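Local coordinates for Mll3558 protein (Mesorhizobium loti, PDB 3RD6) that is of unknown function but belongs to the AHA1 (activator of Hsp90 ATPase homologue) family and may, like many Bet v 1-like proteins, bind an apolar ligand, at residues 8-13 with 133-138; 46-51 with 58-63; 97-102 with 122-127. All blocks are in the same frame, centred on the assembly; numbering follows the deposited sequence.

Interaction 1 of 3, residues 8-13 with 133-138; sequences STFTIE and GREEGT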
# COMPACT_ATOMS: atom_id res chain seq x y z
N SER A 8 2.85 11.95 2.11
CA SER A 8 1.73 12.82 2.39
C SER A 8 0.48 11.99 2.39
O SER A 8 0.46 10.87 1.91
CB SER A 8 1.62 13.93 1.34
OG SER A 8 0.80 13.52 0.24
N THR A 9 -0.59 12.55 2.94
CA THR A 9 -1.86 11.87 3.00
C THR A 9 -2.88 12.96 2.75
O THR A 9 -2.67 14.11 3.13
CB THR A 9 -2.11 11.28 4.42
OG1 THR A 9 -1.06 10.37 4.75
CG2 THR A 9 -3.47 10.57 4.48
N PHE A 10 -3.97 12.60 2.10
CA PHE A 10 -5.04 13.55 1.85
C PHE A 10 -6.35 12.81 1.96
O PHE A 10 -6.40 11.58 1.83
CB PHE A 10 -4.88 14.22 0.48
CG PHE A 10 -5.07 13.30 -0.70
CD1 PHE A 10 -6.34 12.90 -1.09
CD2 PHE A 10 -3.99 12.88 -1.45
CE1 PHE A 10 -6.53 12.08 -2.20
CE2 PHE A 10 -4.18 12.06 -2.55
CZ PHE A 10 -5.44 11.66 -2.93
N THR A 11 -7.42 13.55 2.23
CA THR A 11 -8.73 12.95 2.37
C THR A 11 -9.79 13.74 1.61
O THR A 11 -9.72 14.96 1.52
CB THR A 11 -9.10 12.84 3.85
OG1 THR A 11 -7.94 12.38 4.56
CG2 THR A 11 -10.22 11.84 4.06
N ILE A 12 -10.76 13.03 1.04
CA ILE A 12 -11.81 13.66 0.27
C ILE A 12 -13.18 13.11 0.67
O ILE A 12 -13.45 11.93 0.52
CB ILE A 12 -11.60 13.39 -1.24
CG1 ILE A 12 -10.21 13.88 -1.65
CG2 ILE A 12 -12.67 14.08 -2.05
CD1 ILE A 12 -9.80 13.47 -3.04
N GLU A 13 -14.03 13.98 1.21
CA GLU A 13 -15.37 13.56 1.60
C GLU A 13 -16.33 13.99 0.51
O GLU A 13 -16.18 15.06 -0.08
CB GLU A 13 -15.80 14.20 2.92
CG GLU A 13 -15.05 13.69 4.13
CD GLU A 13 -14.22 14.76 4.81
OE1 GLU A 13 -13.35 15.37 4.14
OE2 GLU A 13 -14.43 14.99 6.03
N GLY A 133 -1.35 17.10 -7.77
CA GLY A 133 -2.01 16.68 -9.00
C GLY A 133 -2.85 15.42 -8.86
O GLY A 133 -3.88 15.27 -9.55
N ARG A 134 -2.44 14.51 -7.98
CA ARG A 134 -3.16 13.27 -7.78
C ARG A 134 -4.45 13.49 -7.00
O ARG A 134 -5.47 12.87 -7.30
CB ARG A 134 -2.29 12.23 -7.07
CG ARG A 134 -2.79 10.80 -7.27
CD ARG A 134 -2.00 9.78 -6.47
NE ARG A 134 -0.58 9.74 -6.81
CZ ARG A 134 -0.10 9.53 -8.03
NH1 ARG A 134 -0.93 9.34 -9.04
NH2 ARG A 134 1.21 9.51 -8.25
N GLU A 135 -4.44 14.38 -6.00
CA GLU A 135 -5.68 14.62 -5.27
C GLU A 135 -6.67 15.32 -6.20
O GLU A 135 -7.87 15.07 -6.14
CB GLU A 135 -5.47 15.50 -4.04
CG GLU A 135 -6.74 15.59 -3.20
CD GLU A 135 -6.74 16.75 -2.22
OE1 GLU A 135 -5.68 17.05 -1.61
OE2 GLU A 135 -7.83 17.36 -2.07
N GLU A 136 -6.14 16.19 -7.06
CA GLU A 136 -6.96 16.94 -8.00
C GLU A 136 -7.75 15.98 -8.88
O GLU A 136 -8.95 16.14 -9.07
CB GLU A 136 -6.07 17.83 -8.86
CG GLU A 136 -6.80 18.93 -9.62
CD GLU A 136 -5.85 19.87 -10.34
OE1 GLU A 136 -4.96 20.45 -9.69
OE2 GLU A 136 -6.01 20.04 -11.57
N GLY A 137 -7.06 14.97 -9.42
CA GLY A 137 -7.70 14.00 -10.28
C GLY A 137 -8.72 13.13 -9.57
O GLY A 137 -9.82 12.91 -10.09
N THR A 138 -8.36 12.62 -8.40
CA THR A 138 -9.27 11.77 -7.63
C THR A 138 -10.55 12.54 -7.29
O THR A 138 -11.65 11.99 -7.31
CB THR A 138 -8.59 11.26 -6.34
OG1 THR A 138 -7.48 10.42 -6.69
CG2 THR A 138 -9.58 10.46 -5.49
O HOH W 1 -6.50 16.52 1.72
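In the helix-grip fold of the Bet v 1-like proteins a long C-terminal helix lies against a curved antiparallel sheet, and here F10 and I12 of strand 5-16, outermost in the sheet within this chain, meet E135 and T138 of helix 131-148. The short segments run nearly parallel, 17° apart, with their axes 9.8 Å from each other at closest. F10 has its CG between the backbone N and the carbonyl carbon (chi1 67°), and its ring lies under the methylenes of E135. CG of E135 is over one face, 3.7 Å from the ring centroid and offset toward the rim on the CD1 side, a CH-pi contact. The two side chains slide past each other in opposite directions, and the carboxylate stays within 24° of the plane of the ring, its OE1 coming 3.6 Å from F10 CB. I12 adds a second apolar contact with the same carbon: its CD1 is 3.7 Å from E135 CG, and it also reaches T138 CG2 at 3.9 Å. T138 turns its hydroxyl back into its own helix, where OG1 donates to R134 O at 3.2 Å; the amide N of T138 reaches that same oxygen from the opposite face of the carbonyl plane. A water accepts from T11 N and gives a weak bond to E135 OE1, linking strand to carboxylate. OE2 of E135 forms a salt bridge with R139 one turn on, and L142, further along the helix, continues the apolar cover of I12. E135 thus does two jobs: its CG covers an aromatic face while its carboxylate ends beside F10 CB, where the salt bridge to R139 probably helps the charge to be tolerated at this partly buried seam.

Interaction 2 of 3, residues 46-51 with 58-63; sequences AEFSFD and EVSRFS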
# COMPACT_ATOMS: atom_id res chain seq x y z
N ALA A 46 -6.19 0.70 -23.33
CA ALA A 46 -5.07 -0.15 -23.72
C ALA A 46 -5.02 -1.48 -22.95
O ALA A 46 -4.75 -2.54 -23.54
CB ALA A 46 -3.78 0.61 -23.55
N GLU A 47 -5.24 -1.43 -21.65
CA GLU A 47 -5.28 -2.64 -20.81
C GLU A 47 -5.94 -2.35 -19.47
O GLU A 47 -5.74 -1.29 -18.89
CB GLU A 47 -3.90 -3.24 -20.52
CG GLU A 47 -4.02 -4.66 -19.96
CD GLU A 47 -2.85 -5.11 -19.10
OE1 GLU A 47 -1.68 -4.83 -19.46
OE2 GLU A 47 -3.10 -5.76 -18.07
N PHE A 48 -6.73 -3.29 -18.99
CA PHE A 48 -7.39 -3.12 -17.71
C PHE A 48 -7.80 -4.45 -17.12
O PHE A 48 -8.84 -5.01 -17.46
CB PHE A 48 -8.62 -2.21 -17.84
CG PHE A 48 -9.21 -1.82 -16.51
CD1 PHE A 48 -8.47 -1.06 -15.61
CD2 PHE A 48 -10.47 -2.27 -16.13
CE1 PHE A 48 -8.97 -0.76 -14.34
CE2 PHE A 48 -10.98 -1.97 -14.86
CZ PHE A 48 -10.22 -1.22 -13.96
N SER A 49 -6.95 -4.96 -16.23
CA SER A 49 -7.20 -6.22 -15.53
C SER A 49 -7.76 -5.81 -14.19
O SER A 49 -7.15 -5.03 -13.46
CB SER A 49 -5.89 -6.98 -15.34
OG SER A 49 -5.20 -7.13 -16.57
N PHE A 50 -8.93 -6.31 -13.86
CA PHE A 50 -9.56 -5.98 -12.59
C PHE A 50 -10.03 -7.27 -11.93
O PHE A 50 -10.96 -7.91 -12.42
CB PHE A 50 -10.75 -5.05 -12.84
CG PHE A 50 -11.35 -4.45 -11.60
CD1 PHE A 50 -10.72 -3.41 -10.94
CD2 PHE A 50 -12.59 -4.89 -11.13
CE1 PHE A 50 -11.31 -2.81 -9.84
CE2 PHE A 50 -13.18 -4.29 -10.03
CZ PHE A 50 -12.54 -3.25 -9.39
N ASP A 51 -9.38 -7.65 -10.84
CA ASP A 51 -9.76 -8.85 -10.11
C ASP A 51 -10.12 -8.43 -8.70
O ASP A 51 -9.26 -8.39 -7.81
CB ASP A 51 -8.60 -9.85 -10.11
CG ASP A 51 -8.92 -11.12 -9.31
OD1 ASP A 51 -10.06 -11.23 -8.78
OD2 ASP A 51 -8.02 -11.99 -9.23
N GLU A 58 -5.29 -5.11 -9.85
CA GLU A 58 -5.73 -4.32 -10.99
C GLU A 58 -4.51 -3.93 -11.80
O GLU A 58 -3.41 -3.84 -11.26
CB GLU A 58 -6.44 -3.08 -10.46
CG GLU A 58 -6.98 -2.11 -11.48
CD GLU A 58 -7.52 -0.84 -10.84
OE1 GLU A 58 -8.29 -0.94 -9.87
OE2 GLU A 58 -7.17 0.26 -11.31
N VAL A 59 -4.68 -3.75 -13.10
CA VAL A 59 -3.59 -3.33 -13.96
C VAL A 59 -4.21 -2.46 -15.03
O VAL A 59 -5.16 -2.85 -15.68
CB VAL A 59 -2.86 -4.49 -14.61
CG1 VAL A 59 -1.79 -3.95 -15.56
CG2 VAL A 59 -2.23 -5.36 -13.55
N SER A 60 -3.68 -1.26 -15.18
CA SER A 60 -4.21 -0.31 -16.13
C SER A 60 -3.10 0.27 -16.96
O SER A 60 -2.08 0.69 -16.44
CB SER A 60 -4.92 0.82 -15.39
OG SER A 60 -5.90 0.35 -14.48
N ARG A 61 -3.30 0.31 -18.27
CA ARG A 61 -2.31 0.87 -19.16
C ARG A 61 -2.97 1.77 -20.20
O ARG A 61 -3.76 1.31 -21.01
CB ARG A 61 -1.54 -0.25 -19.84
CG ARG A 61 -0.75 -1.11 -18.86
CD ARG A 61 0.15 -2.07 -19.60
NE ARG A 61 -0.61 -2.85 -20.57
CZ ARG A 61 -0.33 -2.91 -21.87
NH1 ARG A 61 0.70 -2.24 -22.36
NH2 ARG A 61 -1.09 -3.64 -22.68
N PHE A 62 -2.65 3.06 -20.15
CA PHE A 62 -3.21 4.03 -21.09
C PHE A 62 -2.22 5.13 -21.40
O PHE A 62 -1.30 5.39 -20.62
CB PHE A 62 -4.49 4.67 -20.54
CG PHE A 62 -4.27 5.49 -19.32
CD1 PHE A 62 -4.24 4.90 -18.07
CD2 PHE A 62 -4.12 6.86 -19.42
CE1 PHE A 62 -4.05 5.68 -16.92
CE2 PHE A 62 -3.94 7.65 -18.29
CZ PHE A 62 -3.90 7.05 -17.03
N SER A 63 -2.43 5.79 -22.54
CA SER A 63 -1.57 6.89 -22.98
C SER A 63 -2.36 7.85 -23.85
O SER A 63 -3.32 7.44 -24.50
CB SER A 63 -0.38 6.33 -23.76
OG SER A 63 -0.79 5.38 -24.75
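E47 holds CG anti to its backbone N (chi1 -166°) and stays extended beyond it, while R61 has CG beside its own backbone N and bends at chi3 (-53°), which brings NE back over the neighbouring strand. The two meet in a salt bridge on one face of the beta hairpin formed by strands 47-50 and 57-62, the outer end of the sheet in this Bet v 1-like fold. R61 NE donates to E47 OE1 at a modelled 2.5 Å, a length to be read loosely at this resolution; the oxygen is met on its anti side, and the carboxylate and guanidinium planes lie 52° apart. The other oxygen, OE2, takes a hydrogen bond from S49 OG (2.9 Å) on its anti lone pair, so both ends of the carboxylate are held, and V59 CG1 packs beside OE2. R61 has a further acidic partner in E69, which reaches its NH1. Beneath these side chains runs the backbone ladder: S49 and V59 form a hydrogen-bonded pair, S49 N to V59 O and V59 N to S49 O each measuring 2.8 Å, and R61 N reaches E47 O at 3.0 Å. The opposite face carries F48, F50, E58 and S60, and helix 30-36 covers its two aromatic rings. E58 reaches across to both phenylalanines, its OE1 at the edge of the F50 ring, 3.6 Å from CE1, and its OE2 3.7 Å from F48 CE1. OE2 also forms a salt bridge with R37, which probably offsets the cost of placing the charge beside the rings. The F48 ring has one more polar neighbour in its own plane: S60 OG lies at the ring edge, 3.1 Å from CD1.

Interaction 3 of 3, residues 97-102 with 122-127; sequences PMSASL and GAFFDG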
# COMPACT_ATOMS: atom_id res chain seq x y z
N PRO A 97 9.27 5.37 -12.28
CA PRO A 97 8.24 5.08 -11.27
C PRO A 97 8.01 6.32 -10.42
O PRO A 97 8.87 6.71 -9.64
CB PRO A 97 8.84 3.93 -10.49
CG PRO A 97 10.30 4.21 -10.56
CD PRO A 97 10.50 4.61 -12.00
N MET A 98 6.84 6.93 -10.58
CA MET A 98 6.53 8.14 -9.86
C MET A 98 6.01 8.02 -8.43
O MET A 98 6.12 8.98 -7.66
CB MET A 98 5.57 9.02 -10.69
CG MET A 98 4.46 8.31 -11.41
SD MET A 98 3.62 9.42 -12.58
CE MET A 98 2.68 10.40 -11.51
N SER A 99 5.46 6.87 -8.04
CA SER A 99 4.94 6.73 -6.68
C SER A 99 4.30 5.41 -6.33
O SER A 99 3.95 4.63 -7.20
CB SER A 99 3.91 7.81 -6.43
OG SER A 99 2.74 7.50 -7.19
N ALA A 100 4.12 5.20 -5.02
CA ALA A 100 3.46 4.01 -4.45
C ALA A 100 2.62 4.54 -3.31
O ALA A 100 3.05 5.41 -2.57
CB ALA A 100 4.47 3.02 -3.93
N SER A 101 1.41 4.05 -3.18
CA SER A 101 0.56 4.53 -2.11
C SER A 101 -0.45 3.49 -1.65
O SER A 101 -0.55 2.40 -2.19
CB SER A 101 -0.14 5.84 -2.51
OG SER A 101 -0.32 5.95 -3.90
N LEU A 102 -1.18 3.85 -0.61
CA LEU A 102 -2.20 3.00 -0.07
C LEU A 102 -3.50 3.80 -0.12
O LEU A 102 -3.55 4.97 0.23
CB LEU A 102 -1.86 2.64 1.38
CG LEU A 102 -2.77 1.60 2.02
CD1 LEU A 102 -2.62 0.28 1.24
CD2 LEU A 102 -2.45 1.41 3.49
N GLY A 122 0.29 8.35 0.40
CA GLY A 122 1.24 8.07 -0.66
C GLY A 122 2.69 8.39 -0.42
O GLY A 122 3.08 9.12 0.49
N ALA A 123 3.51 7.80 -1.27
CA ALA A 123 4.94 7.99 -1.25
C ALA A 123 5.32 8.37 -2.69
O ALA A 123 5.25 7.54 -3.60
CB ALA A 123 5.63 6.68 -0.84
N PHE A 124 5.69 9.64 -2.89
CA PHE A 124 6.04 10.13 -4.21
C PHE A 124 7.55 10.11 -4.39
O PHE A 124 8.29 10.63 -3.55
CB PHE A 124 5.44 11.53 -4.42
CG PHE A 124 3.98 11.60 -4.04
CD1 PHE A 124 3.61 11.74 -2.70
CD2 PHE A 124 2.98 11.41 -5.00
CE1 PHE A 124 2.26 11.68 -2.33
CE2 PHE A 124 1.63 11.35 -4.62
CZ PHE A 124 1.28 11.49 -3.28
N PHE A 125 7.98 9.52 -5.50
CA PHE A 125 9.39 9.32 -5.78
C PHE A 125 10.24 10.33 -6.52
O PHE A 125 9.83 10.95 -7.49
CB PHE A 125 9.57 7.95 -6.45
CG PHE A 125 8.97 6.82 -5.66
CD1 PHE A 125 9.24 6.68 -4.30
CD2 PHE A 125 8.11 5.92 -6.26
CE1 PHE A 125 8.66 5.67 -3.57
CE2 PHE A 125 7.52 4.90 -5.52
CZ PHE A 125 7.79 4.78 -4.18
N ASP A 126 11.46 10.44 -5.99
CA ASP A 126 12.53 11.27 -6.50
C ASP A 126 12.14 12.56 -7.18
O ASP A 126 11.85 12.58 -8.38
CB ASP A 126 13.43 10.42 -7.40
CG ASP A 126 13.98 9.21 -6.67
OD1 ASP A 126 14.37 9.36 -5.50
OD2 ASP A 126 14.02 8.10 -7.26
N GLY A 127 12.16 13.64 -6.40
CA GLY A 127 11.81 14.95 -6.91
C GLY A 127 10.31 15.09 -7.07
O GLY A 127 9.68 15.94 -6.45
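F125 lays its ring across the backbone of S99 and A100, beside a classic beta bulge in which M98 and S99 together face the single residue M91 of strand 84-93. Its CG is anti to the carbonyl carbon (chi1 -54°). The ring atoms track the neighbouring strand: CD2 comes 3.3 Å from S99 CA, CE2 lies by the S99 carbonyl carbon, and CZ packs on A100 CB at 3.8 Å. P97 O sits at the ring's edge. Over the centre of one face, 3.7 Å above the plane, lies A123 O, two residues back on F125's own strand. That oxygen is already engaged, accepting from A100 N at 3.0 Å, and A123 N returns a bond to A100 O at 2.8 Å, which makes A100 and A123 a hydrogen-bonded pair. At the bulge, F125 N gives a nearly straight bond to M98 O, 2.9 Å long, approaching from 47° above the carbonyl plane. At the other end S101 faces G122; with no side chain on the glycine, S101 CB fits over G122 CA and the two CA atoms stand 3.9 Å apart. S99, S101 and F124 belong to the face that looks at helix 131-148, where A131 and R134 touch the F124 ring. A100 and A123 are on the other face. Q77 of the second subunit packs on A100 and its D78 on F125, so A100 and F125 serve both the strand contact and the subunit interface. Beyond the strand, in a less well ordered part of the model, D126 forms a salt bridge with R84 of the second subunit. What results is an antiparallel beta hairpin, strands 96-110 and 113-125, in the long-stranded sheet of a helix-grip fold, with the bulge on the side where 96-110 pairs with 84-93.

All three contacts share one antiparallel sheet of seven strands. Interaction 1 brings together the first strand and the last helix; interactions 2 and 3 follow one another in the sequence between its two segments. Strands 5-16 and 113-125 are neighbours, so interactions 1 and 3, with centres 14 Å apart, touch directly: S8 O is 2.9 Å from G122 N, probably a hydrogen bond, and R134 packs on F124. Interaction 2 lies at the opposite edge, its centre 21 Å from interaction 1 and 19 Å from interaction 3. Interactions 1 and 3 thus join the last helix and first strand to the part of the sheet that meets the second subunit, whereas interaction 2, touching no other chain, closes the far edge.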